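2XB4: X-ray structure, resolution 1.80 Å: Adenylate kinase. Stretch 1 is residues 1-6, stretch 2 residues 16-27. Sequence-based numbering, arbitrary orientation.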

# COMPACT_ATOMS: atom_id res chain seq x y z
N MET A 1 -38.69 6.07 12.02
CA MET A 1 -38.03 4.76 12.31
C MET A 1 -36.59 5.04 12.75
O MET A 1 -35.80 5.56 11.97
N ASN A 2 -36.26 4.62 13.97
CA ASN A 2 -34.97 4.75 14.57
C ASN A 2 -34.35 3.38 14.85
O ASN A 2 -34.96 2.50 15.44
N ILE A 3 -33.13 3.19 14.34
CA ILE A 3 -32.45 1.86 14.44
C ILE A 3 -31.01 2.00 14.99
O ILE A 3 -30.33 2.96 14.59
N LEU A 4 -30.57 1.09 15.91
CA LEU A 4 -29.16 1.00 16.36
C LEU A 4 -28.64 -0.26 15.65
O LEU A 4 -29.39 -1.23 15.59
N ILE A 5 -27.45 -0.24 15.07
CA ILE A 5 -26.90 -1.46 14.48
C ILE A 5 -25.57 -1.81 15.16
O ILE A 5 -24.72 -0.93 15.41
N PHE A 6 -25.40 -3.11 15.47
CA PHE A 6 -24.14 -3.59 16.02
C PHE A 6 -23.52 -4.71 15.11
O PHE A 6 -24.22 -5.65 14.67
N GLN A 16 -24.72 -3.64 4.94
CA GLN A 16 -26.10 -3.89 5.40
C GLN A 16 -26.78 -2.64 5.88
O GLN A 16 -27.95 -2.42 5.55
N GLY A 17 -26.06 -1.82 6.65
CA GLY A 17 -26.61 -0.55 7.10
C GLY A 17 -26.97 0.37 5.95
O GLY A 17 -28.05 1.00 5.93
N ASN A 18 -26.08 0.47 4.97
CA ASN A 18 -26.38 1.25 3.75
C ASN A 18 -27.66 0.79 3.08
O ASN A 18 -28.45 1.60 2.67
N LEU A 19 -27.87 -0.52 2.96
CA LEU A 19 -29.08 -1.05 2.35
C LEU A 19 -30.34 -0.62 3.13
O LEU A 19 -31.32 -0.18 2.54
N VAL A 20 -30.24 -0.61 4.46
CA VAL A 20 -31.41 -0.31 5.30
C VAL A 20 -31.70 1.17 5.19
O VAL A 20 -32.82 1.57 4.98
N LYS A 21 -30.65 1.99 5.23
CA LYS A 21 -30.82 3.43 5.20
C LYS A 21 -31.41 3.95 3.87
O LYS A 21 -32.21 4.88 3.87
N ASP A 22 -31.03 3.31 2.76
CA ASP A 22 -31.59 3.61 1.42
C ASP A 22 -33.03 3.20 1.34
O ASP A 22 -33.86 3.96 0.84
N LYS A 23 -33.35 2.01 1.79
CA LYS A 23 -34.76 1.50 1.72
C LYS A 23 -35.70 2.38 2.55
O LYS A 23 -36.79 2.65 2.14
N TYR A 24 -35.27 2.83 3.73
CA TYR A 24 -36.19 3.53 4.64
C TYR A 24 -35.95 5.04 4.72
O TYR A 24 -36.60 5.72 5.54
N SER A 25 -35.07 5.54 3.84
CA SER A 25 -34.71 6.98 3.77
C SER A 25 -34.22 7.51 5.13
O SER A 25 -34.63 8.58 5.60
N LEU A 26 -33.34 6.73 5.78
CA LEU A 26 -32.88 7.07 7.13
C LEU A 26 -31.59 7.92 7.04
O LEU A 26 -30.84 7.83 6.03
N ALA A 27 -31.31 8.77 8.05
CA ALA A 27 -29.97 9.36 8.13
C ALA A 27 -29.01 8.31 8.68
O ALA A 27 -29.27 7.75 9.77

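The contact between this strand and helix follows a simple rule: every second residue of the strand faces the helix, and the helix answers with residues spaced three or four apart. Met1, Ile3 and Ile5 send their CA-to-CB bonds toward the helical stretch. Leu4 and Phe6, on the alternate positions, are buried yet out of its reach, and Asn2 points away, its amide hydrogen-bonded elsewhere in the structure. From the second stretch, Gly17, Val20 and Tyr24 meet the strand, and Leu26 continues the same apolar surface beyond the turn. No hydrogen bond or salt bridge crosses between the stretches; the 285 Å² they bury is a matter of shape and apolar contact.

At the Ile5 end the backbones come close, with the CA atoms of Ile5 and Gly17 7.4 Å apart. Ile5 is t at chi1 and t at chi2, an extended CG1-CD1 arm that carries the terminal methyl to the helix backbone itself, Ile5 CD1 lying 4.1 Å from Gly17 CA. Glycine leaves that piece of helix bare. An ideal CB on Gly17 would sit 3.9 Å from Ile5 CD1, so the spot is snug, but this distance alone does not demand glycine. Gln16 begins toward the strand, then its m, m conformation leads the amide away, keeping the polar end out of the apolar layer.

Ile3 occupies the middle. With chi1 m and chi2 t, its long branch extends so that one methyl serves two neighbours: Ile3 CD1 is 3.7 Å from Val20 CG1 and likewise 3.7 Å from Leu26 CD1. Val20, with chi1 t, offers CG1 to this meeting point, while its other methyl, CG2, lies farther from Ile3 CD1. Leu26 takes the common m, t rotamer of leucine, and its two methyls divide between residues of the first stretch: CD1 goes to Ile3, whereas Leu26 CD2 packs 3.5 Å from Met1 O and 4.1 Å from Met1 CB.

Leu26 can do this because the chain turns after the helix. Ser25 has left helical geometry with a positive phi, and Leu26 N bonds back to Lys21 O at 2.9 Å, which holds the turn together as the leucine side chain swings toward the strand.

Met1 closes the other end and gives up the most area. Its chi1 and chi2 are both t, stretching the chain out to the sulfur; chi3, at -94° and between wells, then lays the terminal methyl over one face of the Tyr24 ring. Met1 CE is 3.5 Å from Tyr24 CD1, and the ring centroid lies 3.8 Å from Met1 CE and 4.2 Å from Met1 SD, a CH-pi and a sulfur-aromatic contact together. Tyr24, with chi1 m, presents that face to the methionine.

Charge stays off the interface: Lys21 curls its side chain away and forms a salt bridge with Asp22, Lys21 NZ to Asp22 OD1 at 2.9 Å.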

# COMPACT_ATOMS: atom_id res chain seq x y z
CB MET A 1 -37.99 3.91 11.04
CG MET A 1 -37.69 2.44 11.27
SD MET A 1 -37.25 1.60 9.69
CE MET A 1 -38.83 0.91 9.15
CB ASN A 2 -35.06 5.55 15.86
CG ASN A 2 -35.57 7.00 15.64
OD1 ASN A 2 -35.37 7.60 14.58
ND2 ASN A 2 -36.24 7.55 16.66
CB ILE A 3 -32.37 1.26 13.01
CG1 ILE A 3 -33.79 1.17 12.43
CG2 ILE A 3 -31.63 -0.11 13.06
CD1 ILE A 3 -33.90 0.57 10.96
CB LEU A 4 -29.03 0.64 17.88
CG LEU A 4 -29.09 1.82 18.83
CD1 LEU A 4 -30.54 2.22 18.85
CD2 LEU A 4 -28.65 1.39 20.21
CB ILE A 5 -26.76 -1.31 12.92
CG1 ILE A 5 -26.32 -2.64 12.23
CG2 ILE A 5 -25.84 -0.12 12.55
CD1 ILE A 5 -26.59 -2.57 10.67
CB PHE A 6 -24.36 -4.22 17.42
CG PHE A 6 -24.86 -3.25 18.49
CD1 PHE A 6 -23.95 -2.51 19.27
CD2 PHE A 6 -26.22 -3.05 18.67
CE1 PHE A 6 -24.41 -1.64 20.32
CE2 PHE A 6 -26.72 -2.19 19.65
CZ PHE A 6 -25.85 -1.46 20.49
CB GLN A 16 -26.19 -4.98 6.50
CG GLN A 16 -25.74 -6.38 6.05
CD GLN A 16 -26.49 -6.85 4.78
OE1 GLN A 16 -25.87 -7.39 3.88
NE2 GLN A 16 -27.83 -6.62 4.71
CB ASN A 18 -25.22 1.17 2.76
CG ASN A 18 -25.40 2.09 1.57
OD1 ASN A 18 -25.55 1.62 0.46
ND2 ASN A 18 -25.42 3.39 1.81
CB LEU A 19 -29.00 -2.57 2.17
CG LEU A 19 -28.00 -3.00 1.06
CD1 LEU A 19 -27.75 -4.51 1.28
CD2 LEU A 19 -28.44 -2.75 -0.42
CB VAL A 20 -31.12 -0.65 6.78
CG1 VAL A 20 -32.22 -0.05 7.73
CG2 VAL A 20 -31.00 -2.17 6.98
CB LYS A 21 -29.53 4.15 5.65
CG LYS A 21 -28.56 4.50 4.61
CD LYS A 21 -28.86 5.82 4.04
CE LYS A 21 -27.69 6.50 3.50
NZ LYS A 21 -27.37 6.00 2.16
CB ASP A 22 -30.78 2.90 0.33
CG ASP A 22 -29.54 3.73 -0.11
OD1 ASP A 22 -29.36 4.90 0.37
OD2 ASP A 22 -28.75 3.24 -0.96
CB LYS A 23 -34.85 0.04 2.21
CG LYS A 23 -35.84 -0.88 1.47
CD LYS A 23 -37.31 -0.40 1.61
CE LYS A 23 -38.28 -1.06 0.58
NZ LYS A 23 -38.18 -2.54 0.64
CB TYR A 24 -36.27 2.83 6.02
CG TYR A 24 -36.88 1.44 5.88
CD1 TYR A 24 -38.28 1.27 5.75
CD2 TYR A 24 -36.09 0.30 5.82
CE1 TYR A 24 -38.86 -0.02 5.58
CE2 TYR A 24 -36.65 -0.98 5.65
CZ TYR A 24 -38.02 -1.14 5.52
OH TYR A 24 -38.54 -2.43 5.34
CB SER A 25 -35.85 7.80 3.21
OG SER A 25 -36.07 7.39 1.87
CB LEU A 26 -32.55 5.78 7.92
CG LEU A 26 -33.73 4.79 8.07
CD1 LEU A 26 -33.34 3.64 8.94
CD2 LEU A 26 -35.08 5.38 8.60
CB ALA A 27 -29.97 10.51 9.03